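Local coordinates for arabinan endo-1,5-alpha-l-arabinosidase A (Cellvibrio cellulosa, PDB 1GYH), which catalyses the hydrolysis of alpha-1,5-linked arabinofuranosyl bonds in linear arabinan, releasing almost exclusively arabinotriose as part of plant cell wall degradation, at residues M12-G16 and K98-P102; W52-S57 and Y80-A84; A91-N97 and W109-V115; C212-S218 and Y279-Y285. The contacts are given in a common frame with arbitrary orientation. Residues are numbered along the deposited sequence.

Contact 1: M12-G16 and K98-P102; sequences MTREG and KTLNP
A carboxylate can tie an edge strand to an irregular loop by taking up donors that the loop itself presents, and E15 is a clear example. M12-E15 is extended, ending a strand before G16 turns off with positive phi (56/-124). The other partner, K98-P102, has no regular structure: T99 is extended (-155/167), L100 is bent (-108/-9), and the closest alpha carbons, those of E15 and L100, are 7.2 Å apart. The E15 side chain bridges this gap with chi1 and chi2 both t. Its two oxygens share the work: L100 N donates to E15 OE1 at 2.9 Å (angle 151°), and T99 OG1, with chi1 t, donates to E15 OE2 at 2.8 Å. Two residues along from E15 on the same side of the strand, T13 adds an apolar touch, CG2 to CD1 of L100 at 3.5 Å; its OG1 is satisfied by Q71 NE2, which also reaches R14 O. In the loop, N97 OD1 accepts from T99 N and N101 OD1 from A103 N, both Asx turns. The junction links strand 11-15, an edge strand of its blade, with the loop between strands 90-97 and 110-118 of the next blade. L100 packs on Y20 of strand 18-23 and on W109, while F76 of strand 75-82 touches both L100 and E15.

Contact 2: W52-S57 and Y80-A84; sequences WAKRVS and YSVSA
One valine settled among residues in and flanking a single helical turn shows how a short helix can seat on a sheet. V82 of strand 75-82 points its side chain (chi1 t) into a hollow lined by W52, A53, V56 and S57. Its CG2 meets W52 CH2 at 3.5 Å; its CG1 lies 3.9 Å from A53 CB, 4.2 Å from V56 CG1 and 4.1 Å from S57 CB. The alpha carbons of A53 and V82 are 6.2 Å apart, those of S57 and S83 5.9 Å. Beside it, W52 and Y80, both chi1 p, bring W52 CZ2 within 3.6 Å of Y80 CE1, and W52 NE1 and Y80 OH both bond to the D111 carboxylate. S57 N bonds to A53 O, 2.9 Å; S57 then leaves helical geometry, its OG donating to S83 O at 2.8 Å. The helix packs on a propeller blade; just beyond V82, the S83 and A84 side chains lie about 4 Å from those of N126 and K87, respectively, probable substrate-binding residues.

Contact 3: A91-N97 and W109-V115; sequences AIGVTVN and WEDKGIV
Antiparallel strands absorb an extra residue through a beta bulge, here between 91-97 and 110-114, whose directions differ by 154° with axes approaching to 4.5 Å. V94 faces both K112 and G113: K112 N donates to V94 O (2.9 Å) and V94 N to G113 O (3.2 Å), so the G93-I114 and T95-D111 non-hydrogen-bonded pairs are one step out of register. The G113 backbone (88/-158) would jam a CB against K112 O, which suits glycine. V94, chi1 p, rests its CG1 3.8 Å from CG2 of V115. Beyond the bulge, the V96-E110 hydrogen-bonded pair is regular, V96 N to E110 O at 3.0 Å and E110 N to V96 O at 2.9 Å; at the corner, V115 N donates to I92 O (2.7 Å), and pairing continues between I92 and I116. T95, chi1 t, brings OG1 3.6 Å from CB of W109. W109 (chi1 m, chi2 102°) buries most: N97 CB stands over its six-membered ring, 3.6 Å from the centroid, a CH-pi contact, and T95 O meets CZ3 at the edge, 3.5 Å away. The hairpin ends a blade of the five-bladed beta-propeller, 110-118 being its edge strand.

Contact 4: C212-S218 and Y279-Y285; sequences CCRKGDS and YEAADNY
Two tyrosines meet one surface loop differently, Y279 by its hydroxyl end and Y285 by a ring face. The loop C212-S218 begins with a disulfide between adjacent residues, C212 SG to C213 SG at 2.1 Å, which closes an eight-membered ring; C212 has chi1 83° and C213, at positive phi (68/26), chi1 -36°. Y279, next to the last residue of strand 271-280, with chi1 -55° and chi2 -77°, extends its hydroxyl toward this unit: OH lies 3.4 Å from C212 CB and 3.8 Å from C213 SG, and is bonded to H8 NE2. K215 (55/-131) and G216 (-63/-14) form the corner of a type II' turn, D217 N donating to R214 O at 3.0 Å. S218, chi1 m, accepts from R214 N at its OG, 3.0 Å. N284 and Y285 both adopt left-handed backbone angles (49/32 and 57/30), and chi1 -54° with chi2 -87° presents the Y285 ring face to the turn: K215 CA is 3.7 Å from Y285 CG, G216 N 3.7 Å from Y285 CZ, and K215 CB makes a CH-pi contact 4.3 Å from the ring centroid. With chi1 and chi2 m and chi3 and chi4 between wells, K215 NZ ends 3.7 Å from N284 O. Hairpin loops of successive propeller blades meet beside the probable active site, where C212 lies about 4 Å, side chain to side chain, from E192, the likely proton donor.

In the fold
Contacts 2 and 3 share one sheet, on which the 53-56 helix of contact 2 packs, and touch directly: V82 N lies 2.8 Å from A91 O, and Y80 OH 2.6 Å from D111 OD1. Contact 2 is buried and mainly apolar; contact 3, partly buried, is held by a ladder of backbone hydrogen bonds. Contact 1 takes up the loop that joins the two strands of contact 3, meeting it where L100 CD2 packs 3.6 Å from W109 CZ2, but relies on a carboxylate to join neighbouring blades. Contact 4, the most exposed, joins two other blades through tyrosine side chains, one meeting a loop disulfide between adjacent cysteines; its centre is about 32 Å from that of contact 3.

Contact 1: M12-G16 and K98-P102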
loop_
_atom_site.group_PDB
_atom_site.type_symbol
_atom_site.label_atom_id
_atom_site.label_comp_id
_atom_site.label_asym_id
_atom_site.label_seq_id
_atom_site.Cartn_x
_atom_site.Cartn_y
_atom_site.Cartn_z
ATOM N N MET A 12 -4.097 6.867 3.892
ATOM C CA MET A 12 -4.726 8.054 4.510
ATOM C C MET A 12 -3.677 9.038 4.986
ATOM O O MET A 12 -2.526 8.661 5.261
ATOM C CB MET A 12 -5.594 7.675 5.730
ATOM C CG MET A 12 -6.885 6.916 5.445
ATOM S SD MET A 12 -7.849 6.391 6.907
ATOM C CE MET A 12 -8.111 7.876 7.714
ATOM N N THR A 13 -4.101 10.288 5.095
ATOM C CA THR A 13 -3.331 11.372 5.700
ATOM C C THR A 13 -4.238 12.474 6.244
ATOM O O THR A 13 -5.408 12.539 5.912
ATOM C CB THR A 13 -2.275 11.900 4.705
ATOM O OG1 THR A 13 -1.164 12.403 5.439
ATOM C CG2 THR A 13 -2.768 13.043 3.800
ATOM N N ARG A 14 -3.695 13.363 7.053
ATOM C CA ARG A 14 -4.465 14.471 7.599
ATOM C C ARG A 14 -3.792 15.776 7.205
ATOM O O ARG A 14 -2.569 15.917 7.344
ATOM C CB ARG A 14 -4.562 14.380 9.139
ATOM C CG ARG A 14 -5.398 15.477 9.776
ATOM C CD ARG A 14 -5.732 15.387 11.310
ATOM N NE ARG A 14 -7.093 15.909 11.602
ATOM C CZ ARG A 14 -7.642 16.054 12.832
ATOM N NH1 ARG A 14 -6.959 15.756 13.923
ATOM N NH2 ARG A 14 -8.883 16.503 12.964
ATOM N N GLU A 15 -4.601 16.716 6.715
ATOM C CA GLU A 15 -4.183 18.094 6.485
ATOM C C GLU A 15 -5.037 19.010 7.324
ATOM O O GLU A 15 -6.254 19.110 7.117
ATOM C CB GLU A 15 -4.353 18.472 5.009
ATOM C CG GLU A 15 -3.905 19.909 4.667
ATOM C CD GLU A 15 -4.111 20.322 3.218
ATOM O OE1 GLU A 15 -4.958 19.744 2.501
ATOM O OE2 GLU A 15 -3.397 21.236 2.772
ATOM N N GLY A 16 -4.411 19.724 8.263
ATOM C CA GLY A 16 -5.166 20.545 9.198
ATOM C C GLY A 16 -6.190 19.695 9.945
ATOM O O GLY A 16 -5.831 18.696 10.561
ATOM N N LYS A 98 0.361 21.009 -3.660
ATOM C CA LYS A 98 0.547 21.892 -2.497
ATOM C C LYS A 98 -0.497 21.705 -1.396
ATOM O O LYS A 98 -0.244 22.051 -0.243
ATOM C CB LYS A 98 0.493 23.362 -2.920
ATOM C CG LYS A 98 1.548 23.846 -3.934
ATOM C CD LYS A 98 1.104 25.188 -4.553
ATOM C CE LYS A 98 2.020 25.812 -5.613
ATOM N NZ LYS A 98 1.467 27.171 -6.188
ATOM N N THR A 99 -1.668 21.175 -1.740
ATOM C CA THR A 99 -2.746 20.992 -0.778
ATOM C C THR A 99 -3.676 19.869 -1.218
ATOM O O THR A 99 -3.579 19.406 -2.340
ATOM C CB THR A 99 -3.502 22.324 -0.581
ATOM O OG1 THR A 99 -4.522 22.179 0.413
ATOM C CG2 THR A 99 -4.248 22.730 -1.833
ATOM N N LEU A 100 -4.550 19.414 -0.328
ATOM C CA LEU A 100 -5.503 18.334 -0.631
ATOM C C LEU A 100 -6.962 18.823 -0.757
ATOM O O LEU A 100 -7.821 18.046 -1.136
ATOM C CB LEU A 100 -5.410 17.230 0.426
ATOM C CG LEU A 100 -4.066 16.459 0.473
ATOM C CD1 LEU A 100 -4.124 15.287 1.439
ATOM C CD2 LEU A 100 -3.613 15.972 -0.937
ATOM N N ASN A 101 -7.226 20.082 -0.418
ATOM C CA ASN A 101 -8.548 20.703 -0.561
ATOM C C ASN A 101 -8.793 21.182 -2.010
ATOM O O ASN A 101 -8.204 22.129 -2.466
ATOM C CB ASN A 101 -8.689 21.908 0.413
ATOM C CG ASN A 101 -10.047 22.573 0.358
ATOM O OD1 ASN A 101 -10.938 22.181 -0.407
ATOM N ND2 ASN A 101 -10.211 23.628 1.165
ATOM N N PRO A 102 -9.702 20.553 -2.719
ATOM C CA PRO A 102 -9.947 20.928 -4.130
ATOM C C PRO A 102 -10.539 22.334 -4.393
ATOM O O PRO A 102 -10.451 22.825 -5.524
ATOM C CB PRO A 102 -10.872 19.789 -4.628
ATOM C CG PRO A 102 -11.583 19.282 -3.376
ATOM C CD PRO A 102 -10.552 19.434 -2.259
#

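Contact 2: W52-S57 and Y80-A84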
loop_
_atom_site.group_PDB
_atom_site.type_symbol
_atom_site.label_atom_id
_atom_site.label_comp_id
_atom_site.label_asym_id
_atom_site.label_seq_id
_atom_site.Cartn_x
_atom_site.Cartn_y
_atom_site.Cartn_z
ATOM N N TRP A 52 2.067 8.936 -19.973
ATOM C CA TRP A 52 2.964 7.845 -20.285
ATOM C C TRP A 52 2.374 6.442 -20.032
ATOM O O TRP A 52 3.036 5.426 -20.316
ATOM C CB TRP A 52 4.273 8.010 -19.461
ATOM C CG TRP A 52 4.060 8.136 -17.947
ATOM C CD1 TRP A 52 3.941 9.302 -17.244
ATOM C CD2 TRP A 52 3.896 7.076 -16.999
ATOM N NE1 TRP A 52 3.714 9.025 -15.920
ATOM C CE2 TRP A 52 3.689 7.668 -15.738
ATOM C CE3 TRP A 52 3.895 5.677 -17.086
ATOM C CZ2 TRP A 52 3.505 6.918 -14.571
ATOM C CZ3 TRP A 52 3.712 4.923 -15.924
ATOM C CH2 TRP A 52 3.531 5.554 -14.674
ATOM N N ALA A 53 1.171 6.361 -19.477
ATOM C CA ALA A 53 0.671 5.083 -18.964
ATOM C C ALA A 53 0.527 4.038 -20.061
ATOM O O ALA A 53 0.917 2.897 -19.864
ATOM C CB ALA A 53 -0.641 5.254 -18.299
ATOM N N LYS A 54 -0.036 4.450 -21.211
ATOM C CA LYS A 54 -0.279 3.507 -22.316
ATOM C C LYS A 54 0.982 2.908 -22.911
ATOM O O LYS A 54 0.962 1.772 -23.397
ATOM C CB LYS A 54 -1.150 4.134 -23.410
ATOM C CG LYS A 54 -2.613 4.107 -23.072
ATOM C CD LYS A 54 -3.466 4.466 -24.284
ATOM C CE LYS A 54 -4.937 4.507 -23.937
ATOM N NZ LYS A 54 -5.361 5.850 -23.460
ATOM N N ARG A 55 2.094 3.620 -22.843
ATOM C CA ARG A 55 3.322 3.038 -23.331
ATOM C C ARG A 55 3.876 1.957 -22.411
ATOM O O ARG A 55 4.418 0.977 -22.889
ATOM C CB ARG A 55 4.330 4.124 -23.734
ATOM C CG ARG A 55 5.452 4.285 -22.839
ATOM C CD ARG A 55 6.688 3.488 -23.155
ATOM N NE ARG A 55 7.572 3.884 -22.086
ATOM C CZ ARG A 55 7.875 3.153 -21.058
ATOM N NH1 ARG A 55 7.481 1.892 -20.988
ATOM N NH2 ARG A 55 8.639 3.675 -20.131
ATOM N N VAL A 56 3.693 2.086 -21.100
ATOM C CA VAL A 56 4.057 1.023 -20.193
ATOM C C VAL A 56 3.046 -0.153 -20.323
ATOM O O VAL A 56 3.443 -1.332 -20.383
ATOM C CB VAL A 56 4.120 1.548 -18.715
ATOM C CG1 VAL A 56 4.212 0.387 -17.729
ATOM C CG2 VAL A 56 5.311 2.523 -18.526
ATOM N N SER A 57 1.753 0.178 -20.357
ATOM C CA SER A 57 0.639 -0.801 -20.377
ATOM C C SER A 57 -0.299 -0.520 -21.572
ATOM O O SER A 57 -1.236 0.263 -21.461
ATOM C CB SER A 57 -0.159 -0.723 -19.065
ATOM O OG SER A 57 -1.131 -1.749 -18.944
ATOM N N TYR A 80 1.735 6.090 -7.236
ATOM C CA TYR A 80 0.640 5.356 -7.871
ATOM C C TYR A 80 1.266 4.359 -8.860
ATOM O O TYR A 80 2.412 4.552 -9.292
ATOM C CB TYR A 80 -0.352 6.323 -8.592
ATOM C CG TYR A 80 0.293 7.158 -9.702
ATOM C CD1 TYR A 80 0.446 6.627 -10.984
ATOM C CD2 TYR A 80 0.835 8.437 -9.445
ATOM C CE1 TYR A 80 1.063 7.336 -11.996
ATOM C CE2 TYR A 80 1.476 9.171 -10.443
ATOM C CZ TYR A 80 1.588 8.609 -11.741
ATOM O OH TYR A 80 2.200 9.276 -12.779
ATOM N N SER A 81 0.508 3.305 -9.194
ATOM C CA SER A 81 0.993 2.193 -10.034
ATOM C C SER A 81 0.181 2.125 -11.345
ATOM O O SER A 81 -1.043 2.211 -11.335
ATOM C CB SER A 81 0.882 0.846 -9.289
ATOM O OG SER A 81 1.312 0.951 -7.926
ATOM N N VAL A 82 0.896 2.013 -12.452
ATOM C CA VAL A 82 0.338 1.677 -13.791
ATOM C C VAL A 82 0.754 0.230 -14.098
ATOM O O VAL A 82 1.925 -0.127 -14.046
ATOM C CB VAL A 82 0.907 2.632 -14.837
ATOM C CG1 VAL A 82 0.623 2.123 -16.258
ATOM C CG2 VAL A 82 0.355 4.043 -14.661
ATOM N N SER A 83 -0.204 -0.627 -14.417
ATOM C CA SER A 83 0.107 -2.029 -14.626
ATOM C C SER A 83 -0.873 -2.727 -15.565
ATOM O O SER A 83 -1.674 -2.076 -16.245
ATOM C CB SER A 83 0.128 -2.738 -13.267
ATOM O OG SER A 83 0.772 -4.006 -13.330
ATOM N N ALA A 84 -0.771 -4.046 -15.599
ATOM C CA ALA A 84 -1.726 -4.904 -16.292
ATOM C C ALA A 84 -1.866 -6.216 -15.554
ATOM O O ALA A 84 -0.873 -6.821 -15.114
ATOM C CB ALA A 84 -1.249 -5.156 -17.765
#

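Contact 3: A91-N97 and W109-V115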
loop_
_atom_site.group_PDB
_atom_site.type_symbol
_atom_site.label_atom_id
_atom_site.label_comp_id
_atom_site.label_asym_id
_atom_site.label_seq_id
_atom_site.Cartn_x
_atom_site.Cartn_y
_atom_site.Cartn_z
ATOM N N ALA A 91 4.851 0.257 -13.775
ATOM C CA ALA A 91 5.684 1.359 -13.316
ATOM C C ALA A 91 4.974 2.114 -12.191
ATOM O O ALA A 91 3.719 2.238 -12.180
ATOM C CB ALA A 91 6.018 2.336 -14.449
ATOM N N ILE A 92 5.806 2.632 -11.289
ATOM C CA ILE A 92 5.365 3.536 -10.223
ATOM C C ILE A 92 5.703 4.960 -10.588
ATOM O O ILE A 92 6.855 5.289 -10.913
ATOM C CB ILE A 92 5.993 3.115 -8.868
ATOM C CG1 ILE A 92 5.438 1.778 -8.416
ATOM C CG2 ILE A 92 5.725 4.186 -7.813
ATOM C CD1 ILE A 92 6.351 1.024 -7.390
ATOM N N GLY A 93 4.671 5.794 -10.582
ATOM C CA GLY A 93 4.791 7.208 -10.800
ATOM C C GLY A 93 4.577 8.022 -9.515
ATOM O O GLY A 93 4.164 7.482 -8.499
ATOM N N VAL A 94 4.845 9.308 -9.591
ATOM C CA VAL A 94 4.484 10.214 -8.494
ATOM C C VAL A 94 3.976 11.556 -8.992
ATOM O O VAL A 94 4.555 12.152 -9.905
ATOM C CB VAL A 94 5.667 10.363 -7.481
ATOM C CG1 VAL A 94 6.850 11.018 -8.087
ATOM C CG2 VAL A 94 5.206 11.113 -6.212
ATOM N N THR A 95 2.859 11.998 -8.411
ATOM C CA THR A 95 2.307 13.312 -8.654
ATOM C C THR A 95 2.192 14.103 -7.332
ATOM O O THR A 95 1.916 13.541 -6.291
ATOM C CB THR A 95 0.949 13.189 -9.436
ATOM O OG1 THR A 95 0.392 14.479 -9.728
ATOM C CG2 THR A 95 -0.110 12.435 -8.640
ATOM N N VAL A 96 2.413 15.401 -7.413
ATOM C CA VAL A 96 2.602 16.282 -6.251
ATOM C C VAL A 96 1.624 17.430 -6.262
ATOM O O VAL A 96 1.317 17.974 -7.315
ATOM C CB VAL A 96 4.032 16.813 -6.240
ATOM C CG1 VAL A 96 4.342 17.561 -4.929
ATOM C CG2 VAL A 96 4.993 15.658 -6.379
ATOM N N ASN A 97 1.129 17.787 -5.080
ATOM C CA ASN A 97 0.209 18.903 -4.891
ATOM C C ASN A 97 0.667 19.722 -3.650
ATOM O O ASN A 97 1.261 19.162 -2.705
ATOM C CB ASN A 97 -1.191 18.347 -4.648
ATOM C CG ASN A 97 -2.300 19.328 -5.017
ATOM O OD1 ASN A 97 -2.150 20.547 -4.904
ATOM N ND2 ASN A 97 -3.435 18.789 -5.444
ATOM N N TRP A 109 -2.658 18.863 -8.909
ATOM C CA TRP A 109 -1.752 17.738 -9.053
ATOM C C TRP A 109 -0.843 17.862 -10.282
ATOM O O TRP A 109 -1.318 18.057 -11.411
ATOM C CB TRP A 109 -2.541 16.413 -9.115
ATOM C CG TRP A 109 -3.234 16.058 -7.850
ATOM C CD1 TRP A 109 -4.560 16.208 -7.577
ATOM C CD2 TRP A 109 -2.641 15.535 -6.667
ATOM N NE1 TRP A 109 -4.827 15.800 -6.293
ATOM C CE2 TRP A 109 -3.667 15.374 -5.717
ATOM C CE3 TRP A 109 -1.335 15.179 -6.305
ATOM C CZ2 TRP A 109 -3.433 14.901 -4.415
ATOM C CZ3 TRP A 109 -1.096 14.685 -4.981
ATOM C CH2 TRP A 109 -2.152 14.538 -4.082
ATOM N N GLU A 110 0.470 17.741 -10.054
ATOM C CA GLU A 110 1.477 17.868 -11.088
ATOM C C GLU A 110 2.299 16.597 -11.176
ATOM O O GLU A 110 3.056 16.252 -10.269
ATOM C CB GLU A 110 2.366 19.101 -10.831
ATOM C CG GLU A 110 1.544 20.364 -10.592
ATOM C CD GLU A 110 2.341 21.652 -10.603
ATOM O OE1 GLU A 110 3.589 21.617 -10.705
ATOM O OE2 GLU A 110 1.699 22.709 -10.520
ATOM N N ASP A 111 2.171 15.892 -12.294
ATOM C CA ASP A 111 2.845 14.594 -12.448
ATOM C C ASP A 111 4.330 14.824 -12.677
ATOM O O ASP A 111 4.712 15.699 -13.432
ATOM C CB ASP A 111 2.264 13.818 -13.641
ATOM C CG ASP A 111 2.740 12.387 -13.700
ATOM O OD1 ASP A 111 3.003 11.769 -12.631
ATOM O OD2 ASP A 111 2.860 11.785 -14.781
ATOM N N LYS A 112 5.140 14.005 -12.037
ATOM C CA LYS A 112 6.579 14.051 -12.133
ATOM C C LYS A 112 7.140 12.824 -12.879
ATOM O O LYS A 112 8.359 12.702 -13.063
ATOM C CB LYS A 112 7.160 14.156 -10.703
ATOM C CG LYS A 112 6.590 15.350 -9.877
ATOM C CD LYS A 112 6.870 16.678 -10.516
ATOM C CE LYS A 112 6.281 17.833 -9.726
ATOM N NZ LYS A 112 6.651 19.147 -10.288
ATOM N N GLY A 113 6.249 11.912 -13.316
ATOM C CA GLY A 113 6.650 10.766 -14.135
ATOM C C GLY A 113 7.077 9.504 -13.371
ATOM O O GLY A 113 6.725 9.275 -12.196
ATOM N N ILE A 114 7.846 8.668 -14.061
ATOM C CA ILE A 114 8.165 7.350 -13.617
ATOM C C ILE A 114 9.330 7.340 -12.633
ATOM O O ILE A 114 10.429 7.785 -12.955
ATOM C CB ILE A 114 8.499 6.436 -14.829
ATOM C CG1 ILE A 114 7.241 6.289 -15.731
ATOM C CG2 ILE A 114 9.038 5.120 -14.342
ATOM C CD1 ILE A 114 7.571 5.632 -17.072
ATOM N N VAL A 115 9.058 6.800 -11.451
ATOM C CA VAL A 115 10.065 6.582 -10.410
ATOM C C VAL A 115 10.851 5.312 -10.713
ATOM O O VAL A 115 12.067 5.307 -10.734
ATOM C CB VAL A 115 9.414 6.459 -9.015
ATOM C CG1 VAL A 115 10.470 6.259 -7.932
ATOM C CG2 VAL A 115 8.520 7.703 -8.672
#

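Contact 4: C212-S218 and Y279-Y285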
loop_
_atom_site.group_PDB
_atom_site.type_symbol
_atom_site.label_atom_id
_atom_site.label_comp_id
_atom_site.label_asym_id
_atom_site.label_seq_id
_atom_site.Cartn_x
_atom_site.Cartn_y
_atom_site.Cartn_z
ATOM N N CYS A 212 -6.029 -12.152 -3.329
ATOM C CA CYS A 212 -7.124 -11.187 -3.319
ATOM C C CYS A 212 -8.109 -11.391 -4.486
ATOM O O CYS A 212 -7.895 -12.224 -5.411
ATOM C CB CYS A 212 -6.567 -9.774 -3.436
ATOM S SG CYS A 212 -6.180 -9.227 -5.145
ATOM N N CYS A 213 -9.224 -10.681 -4.394
ATOM C CA CYS A 213 -10.071 -10.414 -5.561
ATOM C C CYS A 213 -10.770 -11.674 -6.109
ATOM O O CYS A 213 -11.070 -11.718 -7.303
ATOM C CB CYS A 213 -9.210 -9.778 -6.680
ATOM S SG CYS A 213 -7.847 -8.602 -6.283
ATOM N N ARG A 214 -11.024 -12.704 -5.296
ATOM C CA ARG A 214 -11.730 -13.900 -5.785
ATOM C C ARG A 214 -12.888 -14.475 -4.954
ATOM O O ARG A 214 -13.078 -15.720 -4.853
ATOM C CB ARG A 214 -10.797 -15.016 -6.249
ATOM C CG ARG A 214 -9.809 -15.510 -5.328
ATOM C CD ARG A 214 -8.443 -15.417 -5.963
ATOM N NE ARG A 214 -8.168 -16.411 -7.017
ATOM C CZ ARG A 214 -7.387 -16.200 -8.095
ATOM N NH1 ARG A 214 -6.824 -15.011 -8.325
ATOM N NH2 ARG A 214 -7.170 -17.196 -8.958
ATOM N N LYS A 215 -13.720 -13.557 -4.482
ATOM C CA LYS A 215 -14.995 -13.915 -3.897
ATOM C C LYS A 215 -14.811 -14.922 -2.752
ATOM O O LYS A 215 -13.943 -14.722 -1.876
ATOM C CB LYS A 215 -15.941 -14.451 -4.987
ATOM C CG LYS A 215 -15.882 -13.661 -6.300
ATOM C CD LYS A 215 -16.196 -12.194 -6.151
ATOM C CE LYS A 215 -17.578 -11.846 -6.594
ATOM N NZ LYS A 215 -17.545 -10.465 -7.223
ATOM N N GLY A 216 -15.594 -15.997 -2.782
ATOM C CA GLY A 216 -15.609 -17.013 -1.747
ATOM C C GLY A 216 -14.302 -17.759 -1.577
ATOM O O GLY A 216 -14.125 -18.445 -0.578
ATOM N N ASP A 217 -13.386 -17.628 -2.534
ATOM C CA ASP A 217 -12.119 -18.378 -2.502
ATOM C C ASP A 217 -10.913 -17.526 -2.110
ATOM O O ASP A 217 -9.773 -18.011 -2.178
ATOM C CB ASP A 217 -11.816 -19.013 -3.878
ATOM C CG ASP A 217 -12.837 -20.022 -4.307
ATOM O OD1 ASP A 217 -13.416 -20.721 -3.430
ATOM O OD2 ASP A 217 -13.102 -20.178 -5.538
ATOM N N SER A 218 -11.135 -16.269 -1.717
ATOM C CA SER A 218 -10.014 -15.397 -1.370
ATOM C C SER A 218 -9.322 -15.903 -0.103
ATOM O O SER A 218 -9.992 -16.337 0.835
ATOM C CB SER A 218 -10.459 -13.947 -1.174
ATOM O OG SER A 218 -11.009 -13.393 -2.366
ATOM N N TYR A 279 -13.321 -7.952 2.128
ATOM C CA TYR A 279 -14.426 -8.314 1.220
ATOM C C TYR A 279 -15.664 -8.837 1.968
ATOM O O TYR A 279 -15.616 -9.897 2.607
ATOM C CB TYR A 279 -13.917 -9.364 0.179
ATOM C CG TYR A 279 -12.671 -8.940 -0.618
ATOM C CD1 TYR A 279 -12.746 -8.014 -1.691
ATOM C CD2 TYR A 279 -11.418 -9.457 -0.329
ATOM C CE1 TYR A 279 -11.589 -7.622 -2.406
ATOM C CE2 TYR A 279 -10.266 -9.060 -1.053
ATOM C CZ TYR A 279 -10.348 -8.156 -2.111
ATOM O OH TYR A 279 -9.182 -7.761 -2.846
ATOM N N GLU A 280 -16.784 -8.142 1.848
ATOM C CA GLU A 280 -17.960 -8.420 2.654
ATOM C C GLU A 280 -18.809 -9.481 2.014
ATOM O O GLU A 280 -19.492 -9.204 1.010
ATOM C CB GLU A 280 -18.824 -7.151 2.823
ATOM C CG GLU A 280 -19.895 -7.287 3.896
ATOM C CD GLU A 280 -20.636 -5.989 4.206
ATOM O OE1 GLU A 280 -20.422 -4.953 3.548
ATOM O OE2 GLU A 280 -21.475 -6.027 5.133
ATOM N N ALA A 281 -18.851 -10.663 2.634
ATOM C CA ALA A 281 -19.573 -11.783 2.071
ATOM C C ALA A 281 -21.056 -11.518 1.887
ATOM O O ALA A 281 -21.642 -11.999 0.929
ATOM C CB ALA A 281 -19.361 -13.039 2.895
ATOM N N ALA A 282 -21.686 -10.757 2.785
ATOM C CA ALA A 282 -23.110 -10.477 2.697
ATOM C C ALA A 282 -23.479 -9.429 1.622
ATOM O O ALA A 282 -24.659 -9.177 1.400
ATOM C CB ALA A 282 -23.653 -10.023 4.072
ATOM N N ASP A 283 -22.480 -8.821 0.988
ATOM C CA ASP A 283 -22.677 -7.776 -0.034
ATOM C C ASP A 283 -21.861 -8.114 -1.298
ATOM O O ASP A 283 -21.027 -7.328 -1.712
ATOM C CB ASP A 283 -22.244 -6.403 0.523
ATOM C CG ASP A 283 -22.567 -5.239 -0.411
ATOM O OD1 ASP A 283 -23.529 -5.348 -1.208
ATOM O OD2 ASP A 283 -21.928 -4.157 -0.397
ATOM N N ASN A 284 -22.109 -9.280 -1.904
ATOM C CA ASN A 284 -21.348 -9.710 -3.093
ATOM C C ASN A 284 -19.822 -9.624 -3.038
ATOM O O ASN A 284 -19.164 -9.351 -4.055
ATOM C CB ASN A 284 -21.809 -8.913 -4.314
ATOM C CG ASN A 284 -23.283 -9.025 -4.547
ATOM O OD1 ASN A 284 -23.803 -10.142 -4.701
ATOM N ND2 ASN A 284 -24.000 -7.874 -4.531
ATOM N N TYR A 285 -19.239 -9.820 -1.861
ATOM C CA TYR A 285 -17.788 -9.699 -1.668
ATOM C C TYR A 285 -17.195 -8.356 -2.068
ATOM O O TYR A 285 -16.019 -8.267 -2.436
ATOM C CB TYR A 285 -17.013 -10.888 -2.316
ATOM C CG TYR A 285 -17.524 -12.241 -1.841
ATOM C CD1 TYR A 285 -17.024 -12.839 -0.669
ATOM C CD2 TYR A 285 -18.511 -12.911 -2.530
ATOM C CE1 TYR A 285 -17.497 -14.037 -0.216
ATOM C CE2 TYR A 285 -18.993 -14.111 -2.080
ATOM C CZ TYR A 285 -18.489 -14.669 -0.912
ATOM O OH TYR A 285 -18.987 -15.871 -0.471
#